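Long-range contacts in hypothetical protein AGR_pAT_315 (Agrobacterium tumefaciens str. C58, PDB 1VQY), which is of unknown function but belongs to the NIPSNAP family, whose members share the dimeric alpha/beta-barrel (ferredoxin-like) type of fold: residues K32-E37 with Q89-R94; I39-P44 with D85-A90; G25-Y30 with P59-I64. One frame throughout, in Å; residues are numbered along the deposited sequence.

Contact 1 (K32-E37 with Q89-R94); sequences KLVREE and QAFIPR
Helical segments K32-E37 and Q89-R94, which touch through L33, V34 and E37 on one and F91 and R94 on the other, run nearly antiparallel, their axes 161° apart and 11.0 Å apart at closest approach. L33 lies nearest R94 and E37 nearest F91, so a step forward along one helix is a step back along the other. K32-E37 contains a wider, pi-type turn at 34-37, and Q89-R94 is kinked near P93, whose ring nitrogen has no hydrogen to give to the turn before.

Such a wide spacing is bridged by long side chains. F91, with CG anti to its backbone N (chi1 171°), sends its ring across to the first helix. The leading corner, CE1, lies 3.3 Å from L33 O and 3.8 Å from E37 CB, while the CB of L33 packs close to the same corner. V34 meets the ring from its edge, through the backbone N near the ring plane.

R94 adds a salt bridge to E37. Its guanidinium comes end-on: NH2 donates to E37 OE1 at 3.0 Å and NH1 to the same OE1 at 3.2 Å, so one oxygen takes both bonds on its syn side; NH1 also makes a weak bond to E37 OE2. The two side chains cross at about a right angle, with their charged planes turned 33° from each other. A90 O, in the guanidinium plane, accepts from R94 NE at 3.3 Å and helps fix the rotation of the group. L33 CD2 rests 3.7 Å from R94 NH1.

L33 and V34 also pack on L95 of helix 86-96. V34 touches F112 of the second subunit as well. Helices 27-46 and 86-96 accompany the four-stranded antiparallel sheet, consistent with a ferredoxin-like fold.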
loop_
_atom_site.group_PDB
_atom_site.type_symbol
_atom_site.label_atom_id
_atom_site.label_comp_id
_atom_site.label_asym_id
_atom_site.label_seq_id
_atom_site.Cartn_x
_atom_site.Cartn_y
_atom_site.Cartn_z
ATOM N N LYS B 32 3.274 15.220 -23.891
ATOM C CA LYS B 32 3.652 16.158 -24.932
ATOM C C LYS B 32 5.088 16.613 -24.739
ATOM O O LYS B 32 5.852 16.703 -25.700
ATOM C CB LYS B 32 2.720 17.375 -24.945
ATOM C CG LYS B 32 3.119 18.418 -25.978
ATOM C CD LYS B 32 2.251 19.664 -25.961
ATOM C CE LYS B 32 2.341 20.360 -27.329
ATOM N NZ LYS B 32 1.604 21.641 -27.376
ATOM N N LEU B 33 5.439 16.929 -23.505
ATOM C CA LEU B 33 6.823 17.259 -23.183
ATOM C C LEU B 33 7.797 16.145 -23.559
ATOM O O LEU B 33 8.848 16.408 -24.143
ATOM C CB LEU B 33 6.966 17.571 -21.691
ATOM C CG LEU B 33 6.498 18.974 -21.337
ATOM C CD1 LEU B 33 6.303 19.072 -19.841
ATOM C CD2 LEU B 33 7.489 20.014 -21.842
ATOM N N VAL B 34 7.447 14.908 -23.244
ATOM C CA VAL B 34 8.347 13.809 -23.517
ATOM C C VAL B 34 8.408 13.570 -25.034
ATOM O O VAL B 34 9.501 13.535 -25.612
ATOM C CB VAL B 34 7.969 12.535 -22.715
ATOM C CG1 VAL B 34 8.896 11.351 -23.068
ATOM C CG2 VAL B 34 8.039 12.828 -21.214
ATOM N N ARG B 35 7.246 13.461 -25.675
ATOM C CA ARG B 35 7.158 13.299 -27.142
ATOM C C ARG B 35 8.019 14.312 -27.903
ATOM O O ARG B 35 8.871 13.941 -28.721
ATOM C CB ARG B 35 5.695 13.432 -27.595
ATOM C CG ARG B 35 5.470 13.257 -29.112
ATOM C CD ARG B 35 3.993 13.222 -29.510
ATOM N NE ARG B 35 3.267 12.218 -28.732
ATOM C CZ ARG B 35 2.407 12.472 -27.741
ATOM N NH1 ARG B 35 2.094 13.712 -27.373
ATOM N NH2 ARG B 35 1.844 11.466 -27.108
ATOM N N GLU B 36 7.794 15.591 -27.595
ATOM C CA GLU B 36 8.344 16.703 -28.361
ATOM C C GLU B 36 9.769 17.127 -27.990
ATOM O O GLU B 36 10.466 17.705 -28.822
ATOM C CB GLU B 36 7.414 17.897 -28.237
ATOM C CG GLU B 36 6.007 17.641 -28.796
ATOM C CD GLU B 36 5.181 18.920 -28.927
ATOM O OE1 GLU B 36 5.620 19.987 -28.450
ATOM O OE2 GLU B 36 4.081 18.862 -29.509
ATOM N N GLU B 37 10.208 16.841 -26.762
ATOM C CA GLU B 37 11.540 17.254 -26.301
ATOM C C GLU B 37 12.342 16.159 -25.597
ATOM O O GLU B 37 13.468 15.869 -25.993
ATOM C CB GLU B 37 11.414 18.451 -25.361
ATOM C CG GLU B 37 10.924 19.685 -26.065
ATOM C CD GLU B 37 10.642 20.839 -25.125
ATOM O OE1 GLU B 37 11.581 21.266 -24.404
ATOM O OE2 GLU B 37 9.486 21.324 -25.135
ATOM N N GLN B 89 18.864 19.631 -18.232
ATOM C CA GLN B 89 18.745 20.443 -17.024
ATOM C C GLN B 89 17.633 21.469 -17.153
ATOM O O GLN B 89 16.923 21.755 -16.175
ATOM C CB GLN B 89 20.073 21.116 -16.700
ATOM C CG GLN B 89 21.075 20.133 -16.083
ATOM C CD GLN B 89 22.449 20.744 -15.876
ATOM O OE1 GLN B 89 22.692 21.902 -16.244
ATOM N NE2 GLN B 89 23.361 19.965 -15.284
ATOM N N ALA B 90 17.479 22.000 -18.367
ATOM C CA ALA B 90 16.388 22.915 -18.683
ATOM C C ALA B 90 15.036 22.186 -18.859
ATOM O O ALA B 90 13.977 22.785 -18.668
ATOM C CB ALA B 90 16.740 23.725 -19.946
ATOM N N PHE B 91 15.078 20.901 -19.206
ATOM C CA PHE B 91 13.860 20.123 -19.505
ATOM C C PHE B 91 13.214 19.437 -18.292
ATOM O O PHE B 91 11.969 19.403 -18.159
ATOM C CB PHE B 91 14.135 19.051 -20.579
ATOM C CG PHE B 91 12.998 18.094 -20.763
ATOM C CD1 PHE B 91 11.928 18.425 -21.570
ATOM C CD2 PHE B 91 12.969 16.874 -20.076
ATOM C CE1 PHE B 91 10.849 17.547 -21.713
ATOM C CE2 PHE B 91 11.898 15.987 -20.222
ATOM C CZ PHE B 91 10.836 16.326 -21.039
ATOM N N ILE B 92 14.049 18.862 -17.436
ATOM C CA ILE B 92 13.567 18.003 -16.350
ATOM C C ILE B 92 12.736 18.701 -15.232
ATOM O O ILE B 92 11.816 18.087 -14.678
ATOM C CB ILE B 92 14.734 17.133 -15.774
ATOM C CG1 ILE B 92 14.215 16.079 -14.781
ATOM C CG2 ILE B 92 15.783 17.984 -15.123
ATOM C CD1 ILE B 92 13.164 15.119 -15.370
ATOM N N PRO B 93 13.023 19.981 -14.924
ATOM C CA PRO B 93 12.180 20.640 -13.939
ATOM C C PRO B 93 10.742 20.832 -14.427
ATOM O O PRO B 93 9.828 20.857 -13.612
ATOM C CB PRO B 93 12.847 22.014 -13.741
ATOM C CG PRO B 93 14.198 21.908 -14.359
ATOM C CD PRO B 93 14.056 20.898 -15.440
ATOM N N ARG B 94 10.542 20.979 -15.727
ATOM C CA ARG B 94 9.197 21.174 -16.254
ATOM C C ARG B 94 8.423 19.878 -16.263
ATOM O O ARG B 94 7.194 19.884 -16.213
ATOM C CB ARG B 94 9.239 21.714 -17.682
ATOM C CG ARG B 94 9.805 23.102 -17.814
ATOM C CD ARG B 94 9.752 23.525 -19.263
ATOM N NE ARG B 94 10.973 23.164 -19.965
ATOM C CZ ARG B 94 11.043 22.801 -21.251
ATOM N NH1 ARG B 94 9.944 22.712 -22.010
ATOM N NH2 ARG B 94 12.237 22.522 -21.785
#

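Contact 2 (I39-P44 with D85-A90); sequences IAIQAP and DQRWQA
I41 and W88 form the closest backbone approach here, and three side chains of the D85-A90 segment gather round I41. Its two branches divide the work. CG2, anti to the backbone N, lies 4.0 Å from W88 CE3 and 3.9 Å from D85 OD1, whereas CD1 reaches R87 CB at 3.8 Å. I41 and R87 slide past each other in opposite directions, and this brings I41 CG1 over the centre of one face of the R87 guanidinium, 4.1 Å above its plane. The flat charged group thus lies against an aliphatic chain, while D85 OD2 stands at its edge, in plane, in a long, weak salt bridge to NH2. A water ties the same nitrogen back to the other helix: it accepts from R87 NH2 and donates to I41 O at 2.7 Å.

Q42 takes the far end of the indole. Extended beyond CG, its side chain runs by the CZ3-CH2 end of W88, CB near CZ3 and the amide near CH2, with Q42 NE2 3.3 Å from W88 CH2 and the amide and ring planes 40° apart. CG of W88 is itself anti to the backbone N (chi1 -170°). L82 of helix 72-84 touches both Q42 and W88, and W67 of strand 62-69 packs on Q42, so the pair is buried between helices and sheet.

At the start of helix 86-96, D85 is the N-cap: W88 N donates to D85 OD1 at 2.9 Å, using the anti lone pair of that oxygen. The axes of the segments 39-44 and 86-90 cross at -131°, 9.9 Å apart at closest approach. Helices beside an antiparallel sheet of strand order 2-3-1-4 are consistent with the ferredoxin-like fold of the dimeric alpha/beta-barrel clan.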
loop_
_atom_site.group_PDB
_atom_site.type_symbol
_atom_site.label_atom_id
_atom_site.label_comp_id
_atom_site.label_asym_id
_atom_site.label_seq_id
_atom_site.Cartn_x
_atom_site.Cartn_y
_atom_site.Cartn_z
ATOM N N ILE B 39 12.409 12.725 -24.846
ATOM C CA ILE B 39 12.875 11.425 -25.310
ATOM C C ILE B 39 14.004 11.569 -26.358
ATOM O O ILE B 39 14.888 10.703 -26.458
ATOM C CB ILE B 39 11.671 10.552 -25.811
ATOM C CG1 ILE B 39 11.861 9.077 -25.437
ATOM C CG2 ILE B 39 11.426 10.726 -27.348
ATOM C CD1 ILE B 39 12.109 8.813 -23.982
ATOM N N ALA B 40 14.000 12.680 -27.094
ATOM C CA ALA B 40 15.075 12.993 -28.043
ATOM C C ALA B 40 16.420 13.309 -27.355
ATOM O O ALA B 40 17.489 13.092 -27.939
ATOM C CB ALA B 40 14.660 14.148 -28.976
ATOM N N ILE B 41 16.354 13.821 -26.129
ATOM C CA ILE B 41 17.540 14.041 -25.295
ATOM C C ILE B 41 17.925 12.779 -24.551
ATOM O O ILE B 41 19.050 12.315 -24.620
ATOM C CB ILE B 41 17.274 15.121 -24.232
ATOM C CG1 ILE B 41 16.881 16.438 -24.897
ATOM C CG2 ILE B 41 18.513 15.312 -23.333
ATOM C CD1 ILE B 41 16.216 17.428 -23.977
ATOM N N GLN B 42 16.945 12.242 -23.833
ATOM C CA GLN B 42 17.088 11.109 -22.927
ATOM C C GLN B 42 17.632 9.829 -23.596
ATOM O O GLN B 42 18.606 9.242 -23.116
ATOM C CB GLN B 42 15.701 10.841 -22.287
ATOM C CG GLN B 42 15.704 10.046 -20.999
ATOM C CD GLN B 42 14.344 10.042 -20.292
ATOM O OE1 GLN B 42 13.290 10.075 -20.932
ATOM N NE2 GLN B 42 14.369 10.002 -18.958
ATOM N N ALA B 43 17.017 9.400 -24.701
ATOM C CA ALA B 43 17.266 8.040 -25.237
ATOM C C ALA B 43 18.684 7.808 -25.770
ATOM O O ALA B 43 19.307 6.804 -25.423
ATOM C CB ALA B 43 16.217 7.648 -26.295
ATOM N N PRO B 44 19.201 8.728 -26.605
ATOM C CA PRO B 44 20.562 8.594 -27.099
ATOM C C PRO B 44 21.614 8.418 -26.004
ATOM O O PRO B 44 22.632 7.731 -26.231
ATOM C CB PRO B 44 20.788 9.918 -27.835
ATOM C CG PRO B 44 19.436 10.333 -28.266
ATOM C CD PRO B 44 18.545 9.934 -27.153
ATOM N N ASP B 85 23.691 16.880 -18.704
ATOM C CA ASP B 85 23.348 17.466 -20.013
ATOM C C ASP B 85 22.511 18.723 -19.874
ATOM O O ASP B 85 21.502 18.733 -19.181
ATOM C CB ASP B 85 22.605 16.472 -20.900
ATOM C CG ASP B 85 22.201 17.075 -22.243
ATOM O OD1 ASP B 85 21.230 17.850 -22.301
ATOM O OD2 ASP B 85 22.849 16.762 -23.250
ATOM N N GLN B 86 22.933 19.761 -20.591
ATOM C CA GLN B 86 22.386 21.102 -20.457
ATOM C C GLN B 86 20.941 21.211 -20.896
ATOM O O GLN B 86 20.148 21.845 -20.214
ATOM C CB GLN B 86 23.218 22.060 -21.270
ATOM C CG GLN B 86 22.940 23.499 -20.972
ATOM C CD GLN B 86 24.202 24.313 -21.026
ATOM O OE1 GLN B 86 24.691 24.646 -22.107
ATOM N NE2 GLN B 86 24.757 24.615 -19.857
ATOM N N ARG B 87 20.605 20.594 -22.026
ATOM C CA ARG B 87 19.219 20.531 -22.489
ATOM C C ARG B 87 18.331 19.813 -21.468
ATOM O O ARG B 87 17.223 20.258 -21.189
ATOM C CB ARG B 87 19.129 19.817 -23.847
ATOM C CG ARG B 87 19.864 20.506 -25.027
ATOM C CD ARG B 87 19.934 19.579 -26.250
ATOM N NE ARG B 87 20.629 18.329 -25.931
ATOM C CZ ARG B 87 20.562 17.193 -26.644
ATOM N NH1 ARG B 87 19.817 17.117 -27.754
ATOM N NH2 ARG B 87 21.246 16.116 -26.241
ATOM N N TRP B 88 18.828 18.711 -20.906
ATOM C CA TRP B 88 18.096 17.992 -19.867
ATOM C C TRP B 88 17.855 18.873 -18.639
ATOM O O TRP B 88 16.765 18.872 -18.075
ATOM C CB TRP B 88 18.821 16.694 -19.461
ATOM C CG TRP B 88 18.015 15.800 -18.575
ATOM C CD1 TRP B 88 18.226 15.567 -17.257
ATOM C CD2 TRP B 88 16.857 15.026 -18.939
ATOM N NE1 TRP B 88 17.275 14.685 -16.765
ATOM C CE2 TRP B 88 16.428 14.339 -17.776
ATOM C CE3 TRP B 88 16.150 14.837 -20.131
ATOM C CZ2 TRP B 88 15.324 13.495 -17.768
ATOM C CZ3 TRP B 88 15.050 13.982 -20.123
ATOM C CH2 TRP B 88 14.645 13.333 -18.951
ATOM N N GLN B 89 18.864 19.631 -18.232
ATOM C CA GLN B 89 18.745 20.443 -17.024
ATOM C C GLN B 89 17.633 21.469 -17.153
ATOM O O GLN B 89 16.923 21.755 -16.175
ATOM C CB GLN B 89 20.073 21.116 -16.700
ATOM C CG GLN B 89 21.075 20.133 -16.083
ATOM C CD GLN B 89 22.449 20.744 -15.876
ATOM O OE1 GLN B 89 22.692 21.902 -16.244
ATOM N NE2 GLN B 89 23.361 19.965 -15.284
ATOM N N ALA B 90 17.479 22.000 -18.367
ATOM C CA ALA B 90 16.388 22.915 -18.683
ATOM C C ALA B 90 15.036 22.186 -18.859
ATOM O O ALA B 90 13.977 22.785 -18.668
ATOM C CB ALA B 90 16.740 23.725 -19.946
HETATM O O HOH W 1 20.728 13.285 -26.433
#

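Contact 3 (G25-Y30 with P59-I64); sequences GKMQEY and PLSQVI
Apolar packing carries this contact, and M27 and V63 are at its centre. M27 is a selenomethionine at the first turn of helix 27-46; its SE sits 3.6 Å from V63 CG2, the two side chains crossing obliquely. The M27 side chain is bent at both chi2 (50°) and chi3 (75°), and the second bend turns CE to the backbone of P59-I64, 3.5 Å from S61 C and 3.7 Å from Q62 N. Y30, one turn along the helix, meets V63 tip to tip. Its CE1 lies 3.8 Å from V63 CG2 and about as near to CG1, so both methyls of the valine bear on one corner of the ring.

V63 points towards the helix while Q62 and I64 point away from it, as residues of a strand with one face under a helix do. This is the helix-on-sheet packing of a ferredoxin-like fold: helix 27-46 lies over the antiparallel sheet, and strand 62-69 is flanked by strands 14-22 and 49-55. I22 of strand 14-22 touches both M27 and V63, and Y52 of strand 49-55 also packs on V63.

The polar groups at the edges of the contact find their partners elsewhere in the chain. The Y30 hydroxyl is hydrogen-bonded to that of Y52, which anchors the far end of the ring beside V63. S61 OG, 4.1 Å from M27 CE, bonds to I22 O, and Q62 OE1 bonds to the hydroxyl of T55. On the other side of the strand, R105 of the second subunit packs on Q62 and I64.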
loop_
_atom_site.group_PDB
_atom_site.type_symbol
_atom_site.label_atom_id
_atom_site.label_comp_id
_atom_site.label_asym_id
_atom_site.label_seq_id
_atom_site.Cartn_x
_atom_site.Cartn_y
_atom_site.Cartn_z
ATOM N N GLY B 25 -5.211 15.538 -14.562
ATOM C CA GLY B 25 -5.316 16.589 -15.560
ATOM C C GLY B 25 -4.043 16.872 -16.338
ATOM O O GLY B 25 -4.063 17.686 -17.259
ATOM N N LYS B 26 -2.950 16.174 -16.012
ATOM C CA LYS B 26 -1.617 16.484 -16.579
ATOM C C LYS B 26 -1.054 15.446 -17.563
ATOM O O LYS B 26 -0.005 15.659 -18.152
ATOM C CB LYS B 26 -0.620 16.750 -15.439
ATOM C CG LYS B 26 -1.074 17.876 -14.494
ATOM C CD LYS B 26 -1.164 19.232 -15.231
ATOM C CE LYS B 26 -1.660 20.338 -14.339
ATOM N NZ LYS B 26 -0.752 20.547 -13.190
HETATM N N MSE B 27 -1.768 14.355 -17.785
HETATM C CA MSE B 27 -1.250 13.296 -18.654
HETATM C C MSE B 27 -0.831 13.754 -20.042
HETATM O O MSE B 27 0.245 13.383 -20.510
HETATM C CB MSE B 27 -2.221 12.097 -18.781
HETATM C CG MSE B 27 -1.602 10.828 -19.478
HETATM SE SE MSE B 27 0.122 10.316 -18.710
HETATM C CE MSE B 27 -0.608 9.567 -17.162
ATOM N N GLN B 28 -1.674 14.530 -20.711
ATOM C CA GLN B 28 -1.359 14.967 -22.071
ATOM C C GLN B 28 -0.219 15.976 -22.105
ATOM O O GLN B 28 0.532 16.028 -23.076
ATOM C CB GLN B 28 -2.594 15.534 -22.778
ATOM C CG GLN B 28 -3.709 14.497 -23.011
ATOM C CD GLN B 28 -3.227 13.237 -23.726
ATOM O OE1 GLN B 28 -2.608 13.309 -24.792
ATOM N NE2 GLN B 28 -3.493 12.072 -23.124
ATOM N N GLU B 29 -0.096 16.773 -21.054
ATOM C CA GLU B 29 1.019 17.720 -20.932
ATOM C C GLU B 29 2.337 16.967 -20.675
ATOM O O GLU B 29 3.350 17.230 -21.324
ATOM C CB GLU B 29 0.727 18.713 -19.812
ATOM C CG GLU B 29 1.616 19.940 -19.792
ATOM C CD GLU B 29 1.285 20.884 -18.627
ATOM O OE1 GLU B 29 0.139 20.848 -18.119
ATOM O OE2 GLU B 29 2.186 21.658 -18.218
ATOM N N TYR B 30 2.304 16.021 -19.735
ATOM C CA TYR B 30 3.436 15.122 -19.482
ATOM C C TYR B 30 3.904 14.460 -20.775
ATOM O O TYR B 30 5.070 14.544 -21.133
ATOM C CB TYR B 30 3.068 14.020 -18.473
ATOM C CG TYR B 30 4.203 13.068 -18.239
ATOM C CD1 TYR B 30 4.389 11.955 -19.079
ATOM C CD2 TYR B 30 5.122 13.276 -17.208
ATOM C CE1 TYR B 30 5.442 11.071 -18.883
ATOM C CE2 TYR B 30 6.192 12.394 -17.008
ATOM C CZ TYR B 30 6.348 11.305 -17.863
ATOM O OH TYR B 30 7.396 10.416 -17.709
ATOM N N PRO B 59 -3.700 0.932 -11.869
ATOM C CA PRO B 59 -3.495 2.284 -11.319
ATOM C C PRO B 59 -3.517 3.255 -12.479
ATOM O O PRO B 59 -2.835 3.018 -13.470
ATOM C CB PRO B 59 -2.091 2.232 -10.681
ATOM C CG PRO B 59 -1.686 0.814 -10.667
ATOM C CD PRO B 59 -2.543 0.050 -11.645
ATOM N N LEU B 60 -4.320 4.306 -12.394
ATOM C CA LEU B 60 -4.471 5.205 -13.521
ATOM C C LEU B 60 -3.646 6.443 -13.295
ATOM O O LEU B 60 -2.990 6.563 -12.269
ATOM C CB LEU B 60 -5.942 5.528 -13.781
ATOM C CG LEU B 60 -6.785 4.313 -14.181
ATOM C CD1 LEU B 60 -8.267 4.716 -14.297
ATOM C CD2 LEU B 60 -6.252 3.661 -15.458
ATOM N N SER B 61 -3.674 7.341 -14.277
ATOM C CA SER B 61 -2.762 8.478 -14.364
ATOM C C SER B 61 -1.327 8.008 -14.094
ATOM O O SER B 61 -0.542 8.672 -13.407
ATOM C CB SER B 61 -3.218 9.613 -13.445
ATOM O OG SER B 61 -3.048 10.877 -14.079
ATOM N N GLN B 62 -1.015 6.858 -14.687
ATOM C CA GLN B 62 0.216 6.125 -14.454
ATOM C C GLN B 62 1.007 6.029 -15.757
ATOM O O GLN B 62 0.476 5.587 -16.777
ATOM C CB GLN B 62 -0.090 4.691 -13.939
ATOM C CG GLN B 62 1.157 3.863 -13.676
ATOM C CD GLN B 62 0.900 2.459 -13.132
ATOM O OE1 GLN B 62 0.380 1.578 -13.834
ATOM N NE2 GLN B 62 1.345 2.218 -11.890
ATOM N N VAL B 63 2.279 6.413 -15.714
ATOM C CA VAL B 63 3.218 6.156 -16.815
ATOM C C VAL B 63 4.225 5.062 -16.415
ATOM O O VAL B 63 4.625 4.983 -15.275
ATOM C CB VAL B 63 3.968 7.453 -17.188
ATOM C CG1 VAL B 63 4.956 7.202 -18.282
ATOM C CG2 VAL B 63 2.991 8.496 -17.651
ATOM N N ILE B 64 4.655 4.235 -17.352
ATOM C CA ILE B 64 5.677 3.198 -17.082
ATOM C C ILE B 64 6.671 3.182 -18.228
ATOM O O ILE B 64 6.268 3.047 -19.389
ATOM C CB ILE B 64 5.041 1.793 -16.984
ATOM C CG1 ILE B 64 4.125 1.696 -15.760
ATOM C CG2 ILE B 64 6.114 0.676 -16.939
ATOM C CD1 ILE B 64 3.255 0.438 -15.745
#

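All three contacts use helix 27-46, from its first turn in contact 3, through contact 1, to the part nearer its C-terminal end in contact 2. Contacts 1 and 2 join that helix to helix 86-96 as neighbouring parts of one interface; their centres are 8 Å apart, they share Q89 and A90, and V34 O lies 3.1 Å from I39 N, probably as a hydrogen bond. Contact 3 instead sets the helix on strand 62-69, its centre 14 Å from that of contact 1 and 20 Å from that of contact 2. Contacts 1 and 3 both touch the second subunit. The function is unknown, so the contacts are related here through the fold alone.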